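Local coordinates for cyclopropane mycolic acid synthase 1 (Mycobacterium tuberculosis, PDB 1KPH), which converts a distal double bond of alpha mycolic acids into a cyclopropane ring, taking the methylene group from S-adenosyl-L-methionine, at residues Pro230-Thr235 / Glu271-Gly276; Asp237-Ala242 / Lys264-Cys269. One frame throughout, in Å; residues are numbered along the deposited sequence.

Contact 1 of 2, residues Pro230-Thr235 / Glu271-Gly276. With 10A (didecyl-dimethyl-ammonium), chain G; CO3 (carbonate ion), chain E.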
loop_
_atom_site.group_PDB
_atom_site.type_symbol
_atom_site.label_atom_id
_atom_site.label_comp_id
_atom_site.label_asym_id
_atom_site.label_seq_id
_atom_site.Cartn_x
_atom_site.Cartn_y
_atom_site.Cartn_z
ATOM N N PRO A 230 7.460 -8.569 -10.917
ATOM C CA PRO A 230 7.442 -8.041 -12.287
ATOM C C PRO A 230 6.286 -7.098 -12.577
ATOM O O PRO A 230 6.394 -6.208 -13.425
ATOM C CB PRO A 230 7.382 -9.304 -13.141
ATOM C CG PRO A 230 6.574 -10.231 -12.283
ATOM C CD PRO A 230 7.202 -10.020 -10.914
ATOM N N HIS A 231 5.174 -7.294 -11.878
ATOM C CA HIS A 231 4.009 -6.450 -12.084
ATOM C C HIS A 231 4.236 -5.005 -11.648
ATOM O O HIS A 231 3.598 -4.095 -12.175
ATOM C CB HIS A 231 2.808 -7.019 -11.332
ATOM C CG HIS A 231 2.373 -8.365 -11.820
ATOM N ND1 HIS A 231 1.674 -8.540 -12.994
ATOM C CD2 HIS A 231 2.558 -9.602 -11.304
ATOM C CE1 HIS A 231 1.444 -9.828 -13.180
ATOM N NE2 HIS A 231 1.970 -10.495 -12.168
ATOM N N TYR A 232 5.146 -4.779 -10.703
ATOM C CA TYR A 232 5.368 -3.413 -10.230
ATOM C C TYR A 232 6.143 -2.521 -11.196
ATOM O O TYR A 232 5.905 -1.315 -11.256
ATOM C CB TYR A 232 6.061 -3.412 -8.865
ATOM C CG TYR A 232 5.441 -2.426 -7.895
ATOM C CD1 TYR A 232 4.895 -1.226 -8.353
ATOM C CD2 TYR A 232 5.383 -2.698 -6.531
ATOM C CE1 TYR A 232 4.298 -0.325 -7.480
ATOM C CE2 TYR A 232 4.790 -1.794 -5.642
ATOM C CZ TYR A 232 4.246 -0.615 -6.127
ATOM O OH TYR A 232 3.628 0.263 -5.272
ATOM N N ALA A 233 7.081 -3.100 -11.936
ATOM C CA ALA A 233 7.851 -2.320 -12.897
ATOM C C ALA A 233 6.893 -1.761 -13.947
ATOM O O ALA A 233 7.019 -0.608 -14.364
ATOM C CB ALA A 233 8.914 -3.191 -13.560
ATOM N N LYS A 234 5.930 -2.579 -14.363
ATOM C CA LYS A 234 4.946 -2.151 -15.354
ATOM C C LYS A 234 4.009 -1.100 -14.754
ATOM O O LYS A 234 3.724 -0.081 -15.383
ATOM C CB LYS A 234 4.136 -3.349 -15.849
ATOM C CG LYS A 234 3.188 -3.021 -16.998
ATOM C CD LYS A 234 2.472 -4.274 -17.468
ATOM C CE LYS A 234 1.602 -4.016 -18.682
ATOM N NZ LYS A 234 1.023 -5.302 -19.172
ATOM N N THR A 235 3.536 -1.345 -13.534
ATOM C CA THR A 235 2.657 -0.394 -12.867
ATOM C C THR A 235 3.361 0.967 -12.828
ATOM O O THR A 235 2.792 1.989 -13.217
ATOM C CB THR A 235 2.344 -0.834 -11.413
ATOM O OG1 THR A 235 1.700 -2.115 -11.421
ATOM C CG2 THR A 235 1.436 0.178 -10.730
ATOM N N GLU A 271 12.982 0.697 -12.287
ATOM C CA GLU A 271 14.201 -0.033 -12.616
ATOM C C GLU A 271 14.615 -0.921 -11.451
ATOM O O GLU A 271 15.096 -2.038 -11.649
ATOM C CB GLU A 271 15.333 0.936 -12.955
ATOM C CG GLU A 271 15.063 1.783 -14.184
ATOM C CD GLU A 271 14.845 0.950 -15.440
ATOM O OE1 GLU A 271 14.422 1.527 -16.466
ATOM O OE2 GLU A 271 15.101 -0.273 -15.406
ATOM N N MET A 272 14.421 -0.421 -10.234
ATOM C CA MET A 272 14.770 -1.179 -9.043
ATOM C C MET A 272 14.014 -2.505 -9.016
ATOM O O MET A 272 14.568 -3.532 -8.619
ATOM C CB MET A 272 14.457 -0.365 -7.787
ATOM C CG MET A 272 15.682 -0.013 -6.955
ATOM S SD MET A 272 17.001 0.773 -7.918
ATOM C CE MET A 272 18.045 -0.637 -8.300
ATOM N N PHE A 273 12.752 -2.486 -9.435
ATOM C CA PHE A 273 11.964 -3.712 -9.463
ATOM C C PHE A 273 12.374 -4.567 -10.650
ATOM O O PHE A 273 12.411 -5.793 -10.557
ATOM C CB PHE A 273 10.463 -3.409 -9.537
ATOM C CG PHE A 273 9.839 -3.104 -8.198
ATOM C CD1 PHE A 273 9.494 -1.804 -7.852
ATOM C CD2 PHE A 273 9.616 -4.124 -7.275
ATOM C CE1 PHE A 273 8.936 -1.519 -6.605
ATOM C CE2 PHE A 273 9.060 -3.853 -6.024
ATOM C CZ PHE A 273 8.720 -2.547 -5.690
ATOM N N ARG A 274 12.695 -3.912 -11.765
ATOM C CA ARG A 274 13.107 -4.618 -12.973
ATOM C C ARG A 274 14.369 -5.448 -12.726
ATOM O O ARG A 274 14.441 -6.606 -13.133
ATOM C CB ARG A 274 13.355 -3.623 -14.116
ATOM C CG ARG A 274 12.597 -3.944 -15.406
ATOM C CD ARG A 274 13.085 -3.093 -16.582
ATOM N NE ARG A 274 12.851 -1.664 -16.381
ATOM C CZ ARG A 274 11.659 -1.077 -16.452
ATOM N NH1 ARG A 274 10.577 -1.794 -16.728
ATOM N NH2 ARG A 274 11.546 0.226 -16.234
ATOM N N ILE A 275 15.352 -4.863 -12.046
ATOM C CA ILE A 275 16.608 -5.557 -11.764
ATOM C C ILE A 275 16.532 -6.499 -10.558
ATOM O O ILE A 275 17.406 -7.347 -10.370
ATOM C CB ILE A 275 17.767 -4.551 -11.558
ATOM C CG1 ILE A 275 19.090 -5.305 -11.413
ATOM C CG2 ILE A 275 17.507 -3.690 -10.335
ATOM C CD1 ILE A 275 20.309 -4.411 -11.402
ATOM N N GLY A 276 15.499 -6.343 -9.736
ATOM C CA GLY A 276 15.337 -7.224 -8.593
ATOM C C GLY A 276 15.876 -6.815 -7.233
ATOM O O GLY A 276 15.946 -7.656 -6.336
HETATM C C1 10A G . 14.699 1.910 1.912
HETATM C C2 10A G . 13.632 2.925 2.334
HETATM C C3 10A G . 12.277 2.548 1.725
HETATM C C4 10A G . 11.112 3.495 2.050
HETATM C C5 10A G . 9.868 2.940 1.342
HETATM C C6 10A G . 8.590 3.782 1.483
HETATM C C7 10A G . 7.533 3.037 0.653
HETATM C C8 10A G . 6.195 3.766 0.499
HETATM C C9 10A G . 5.292 2.910 -0.415
HETATM C C10 10A G . 4.024 3.682 -0.780
HETATM N N1 10A G . 3.038 3.189 -1.852
HETATM C C11 10A G . 1.987 4.273 -1.983
HETATM C C12 10A G . 2.318 1.941 -1.407
HETATM C C13 10A G . 3.627 2.864 -3.233
HETATM C C14 10A G . 4.452 3.897 -4.065
HETATM C C15 10A G . 5.274 3.332 -5.248
HETATM C C16 10A G . 6.406 2.317 -4.963
HETATM C C17 10A G . 7.575 2.906 -4.152
HETATM C C18 10A G . 8.703 1.896 -3.905
HETATM C C19 10A G . 9.839 2.549 -3.104
HETATM C C20 10A G . 10.978 1.534 -2.916
HETATM C C21 10A G . 12.157 2.148 -2.156
HETATM C C22 10A G . 13.257 1.094 -2.030
HETATM C C CO3 E . 2.876 -1.749 -2.665
HETATM O O1 CO3 E . 2.274 -2.571 -3.766
HETATM O O2 CO3 E . 3.420 -0.539 -2.941
HETATM O O3 CO3 E . 2.878 -2.223 -1.385
#
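The rings of Tyr232 and Phe273 lie partly over one another in an offset stack, their centroids 4.6 Å apart and their planes 23° from parallel. Over the face of Phe273 sits Tyr232 CB, 3.8 Å from the ring centroid and almost on its normal, adding a CH-pi contact. Phe273 CG stands anti to its carbonyl carbon (chi1 -83°), which carries the ring beside the backbone N and under Tyr232 CB. The overlap is closest where Tyr232 CD2 meets Phe273 CZ at 3.4 Å. At the edge of the Phe273 ring lies C18 of didecyl-dimethyl-ammonium. The edge of the tyrosine ring faces a carbonate ion: Tyr232 OH donates a very short hydrogen bond to carbonate O2, 2.5 Å long, and lies 3.3 Å from C13 of the ammonium ligand. His167 and Cys35 also bind the carbonate.

The backbones come nearest at Ala233 and Phe273. Ala233 CB is 4.3 Å from Phe273 CB and 3.8 Å from Arg274 NH1. Glu271 holds the Arg274 guanidinium side-on, NE and NH2 each taking one carboxylate oxygen from above the carboxylate plane; OE2, 2.8 Å from NE, lies in the guanidinium plane. NH1 turns instead to Asp237. Beyond it, Gly276, at positive phi, ends the helix in a Schellman motif.

The short helical segments 230-235 and 271-275 thus run nearly antiparallel, their axes at 152°, with a small alanine between them. Tyr232 belongs to the wall of the didecyl-dimethyl-ammonium and carbonate sites, with Phe273 stacked against it, in a methyltransferase of Rossmann-like fold.

Contact 2 of 2, residues Asp237-Ala242 / Lys264-Cys269. With 10A (didecyl-dimethyl-ammonium), chain G.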
loop_
_atom_site.group_PDB
_atom_site.type_symbol
_atom_site.label_atom_id
_atom_site.label_comp_id
_atom_site.label_asym_id
_atom_site.label_seq_id
_atom_site.Cartn_x
_atom_site.Cartn_y
_atom_site.Cartn_z
ATOM N N ASP A 237 5.892 1.986 -14.649
ATOM C CA ASP A 237 6.124 2.506 -15.994
ATOM C C ASP A 237 4.866 3.231 -16.467
ATOM O O ASP A 237 4.952 4.304 -17.063
ATOM C CB ASP A 237 6.466 1.385 -16.986
ATOM C CG ASP A 237 7.872 0.829 -16.796
ATOM O OD1 ASP A 237 8.737 1.543 -16.247
ATOM O OD2 ASP A 237 8.114 -0.324 -17.217
ATOM N N LEU A 238 3.699 2.650 -16.188
ATOM C CA LEU A 238 2.434 3.256 -16.596
ATOM C C LEU A 238 2.156 4.537 -15.821
ATOM O O LEU A 238 1.578 5.479 -16.365
ATOM C CB LEU A 238 1.269 2.274 -16.406
ATOM C CG LEU A 238 1.297 0.992 -17.244
ATOM C CD1 LEU A 238 0.008 0.217 -17.036
ATOM C CD2 LEU A 238 1.460 1.328 -18.715
ATOM N N TRP A 239 2.553 4.578 -14.550
ATOM C CA TRP A 239 2.333 5.783 -13.752
ATOM C C TRP A 239 3.190 6.925 -14.283
ATOM O O TRP A 239 2.711 8.050 -14.433
ATOM C CB TRP A 239 2.676 5.551 -12.272
ATOM C CG TRP A 239 1.651 4.770 -11.499
ATOM C CD1 TRP A 239 0.349 4.529 -11.861
ATOM C CD2 TRP A 239 1.834 4.143 -10.223
ATOM N NE1 TRP A 239 -0.279 3.790 -10.890
ATOM C CE2 TRP A 239 0.605 3.539 -9.874
ATOM C CE3 TRP A 239 2.918 4.033 -9.340
ATOM C CZ2 TRP A 239 0.429 2.830 -8.676
ATOM C CZ3 TRP A 239 2.744 3.328 -8.149
ATOM C CH2 TRP A 239 1.504 2.736 -7.831
ATOM N N SER A 240 4.455 6.633 -14.575
ATOM C CA SER A 240 5.375 7.651 -15.075
ATOM C C SER A 240 5.010 8.145 -16.476
ATOM O O SER A 240 5.193 9.324 -16.794
ATOM C CB SER A 240 6.814 7.119 -15.071
ATOM O OG SER A 240 6.950 5.990 -15.913
ATOM N N ALA A 241 4.498 7.251 -17.314
ATOM C CA ALA A 241 4.117 7.637 -18.666
ATOM C C ALA A 241 3.019 8.695 -18.606
ATOM O O ALA A 241 3.051 9.675 -19.349
ATOM C CB ALA A 241 3.639 6.419 -19.448
ATOM N N ALA A 242 2.057 8.497 -17.709
ATOM C CA ALA A 242 0.946 9.429 -17.549
ATOM C C ALA A 242 1.404 10.768 -16.964
ATOM O O ALA A 242 1.076 11.832 -17.496
ATOM C CB ALA A 242 -0.133 8.806 -16.657
ATOM N N LYS A 264 11.575 11.313 -11.181
ATOM C CA LYS A 264 12.797 10.646 -10.751
ATOM C C LYS A 264 12.449 9.468 -9.847
ATOM O O LYS A 264 13.047 8.396 -9.944
ATOM C CB LYS A 264 13.701 11.633 -10.003
ATOM C CG LYS A 264 14.960 11.014 -9.397
ATOM C CD LYS A 264 15.798 12.074 -8.682
ATOM C CE LYS A 264 17.010 11.466 -7.992
ATOM N NZ LYS A 264 17.813 12.509 -7.295
ATOM N N TYR A 265 11.470 9.677 -8.975
ATOM C CA TYR A 265 11.025 8.648 -8.047
ATOM C C TYR A 265 10.307 7.503 -8.770
ATOM O O TYR A 265 10.670 6.332 -8.606
ATOM C CB TYR A 265 10.146 9.310 -6.965
ATOM C CG TYR A 265 8.882 8.585 -6.529
ATOM C CD1 TYR A 265 8.924 7.290 -6.006
ATOM C CD2 TYR A 265 7.640 9.224 -6.605
ATOM C CE1 TYR A 265 7.756 6.650 -5.566
ATOM C CE2 TYR A 265 6.471 8.596 -6.172
ATOM C CZ TYR A 265 6.533 7.310 -5.651
ATOM O OH TYR A 265 5.374 6.700 -5.207
ATOM N N LEU A 266 9.316 7.834 -9.591
ATOM C CA LEU A 266 8.571 6.806 -10.316
ATOM C C LEU A 266 9.455 5.949 -11.225
ATOM O O LEU A 266 9.429 4.718 -11.150
ATOM C CB LEU A 266 7.446 7.448 -11.131
ATOM C CG LEU A 266 6.322 8.082 -10.305
ATOM C CD1 LEU A 266 5.346 8.781 -11.231
ATOM C CD2 LEU A 266 5.610 7.010 -9.478
ATOM N N THR A 267 10.251 6.595 -12.069
ATOM C CA THR A 267 11.117 5.866 -12.988
ATOM C C THR A 267 12.194 5.060 -12.262
ATOM O O THR A 267 12.447 3.900 -12.600
ATOM C CB THR A 267 11.795 6.822 -13.990
ATOM O OG1 THR A 267 12.702 7.683 -13.295
ATOM C CG2 THR A 267 10.746 7.672 -14.703
ATOM N N GLY A 268 12.821 5.672 -11.262
ATOM C CA GLY A 268 13.863 4.987 -10.511
ATOM C C GLY A 268 13.391 3.684 -9.891
ATOM O O GLY A 268 14.046 2.645 -10.016
ATOM N N CYS A 269 12.249 3.738 -9.217
ATOM C CA CYS A 269 11.681 2.557 -8.580
ATOM C C CYS A 269 11.390 1.464 -9.603
ATOM O O CYS A 269 11.591 0.281 -9.331
ATOM C CB CYS A 269 10.395 2.929 -7.836
ATOM S SG CYS A 269 10.676 3.903 -6.341
HETATM C C1 10A G . 14.699 1.910 1.912
HETATM C C2 10A G . 13.632 2.925 2.334
HETATM C C3 10A G . 12.277 2.548 1.725
HETATM C C4 10A G . 11.112 3.495 2.050
HETATM C C5 10A G . 9.868 2.940 1.342
HETATM C C6 10A G . 8.590 3.782 1.483
HETATM C C7 10A G . 7.533 3.037 0.653
HETATM C C8 10A G . 6.195 3.766 0.499
HETATM C C9 10A G . 5.292 2.910 -0.415
HETATM C C10 10A G . 4.024 3.682 -0.780
HETATM N N1 10A G . 3.038 3.189 -1.852
HETATM C C11 10A G . 1.987 4.273 -1.983
HETATM C C12 10A G . 2.318 1.941 -1.407
HETATM C C13 10A G . 3.627 2.864 -3.233
HETATM C C14 10A G . 4.452 3.897 -4.065
HETATM C C15 10A G . 5.274 3.332 -5.248
HETATM C C16 10A G . 6.406 2.317 -4.963
HETATM C C17 10A G . 7.575 2.906 -4.152
HETATM C C18 10A G . 8.703 1.896 -3.905
HETATM C C19 10A G . 9.839 2.549 -3.104
HETATM C C20 10A G . 10.978 1.534 -2.916
HETATM C C21 10A G . 12.157 2.148 -2.156
HETATM C C22 10A G . 13.257 1.094 -2.030
#
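Leu266 supplies most of the apolar contact with helix 229-245, touching both Trp239 and Ser240. With CG anti to the carbonyl carbon (chi1 -67°), its two methyls divide the work: CD2 comes within 4.0 Å of Trp239 CE3, the two side chains crossing at about a right angle, while CD1 lies over the backbone of Ser240. Lower on the same side chain, Leu266 CB is 4.0 Å from Ser240 CB. Thr267 adds its methyl, CG2, at the same distance from Ser240 CB. The same leucine CD2 also lies over one face of the Tyr265 ring, offset toward its rim, and so stands between the two aromatic side chains.

No hydrogen bond joins the two segments; Asp237 reaches helix 256-275 further on, at Arg274. Thr267 OG1 bonds back to Met263 O, which leaves its methyl for the neighbouring helix. The hydroxyl of Ser240 likewise lies close to carbonyls of the preceding turn. Tyr265 OH is hydrogen-bonded to Tyr33.

Ligand contacts form the third group. Didecyl-dimethyl-ammonium presents C15 to the edge of the Trp239 ring, 3.8 Å from CZ3. Tyr265 OH approaches C14 to 3.2 Å, and Cys269 SG lies 3.6 Å from C19. Cys269 is the active-site residue inferred from related enzymes.

Between these two segments, their axes 8.7 Å apart, the contact is apolar packing, the polar tie between the helices lying at Asp237. Trp239 offers carbon to the ligand chain, Cys269 its sulfur and Tyr265 its hydroxyl, a mixed lining consistent with a pocket for the acyl chain of a lipid substrate.

Overall arrangement
From the N terminus, the chain first builds most of the methyltransferase sheet, and after strand 221-227 enters helix 229-245, which supplies the first segments of both contacts. It then turns through helix 247-253 and returns along helix 256-275. Contact 2 closes the shorter loop, near the turn; contact 1 closes the longer one around it, just before strand 278-286 re-enters the sheet. Together they form one continuous, nearly antiparallel helix interface, their centres 10 Å apart. Packing of Tyr232 against Trp239 joins the two levels, with the Arg274 salt bridge as a second tie, and didecyl-dimethyl-ammonium touches both.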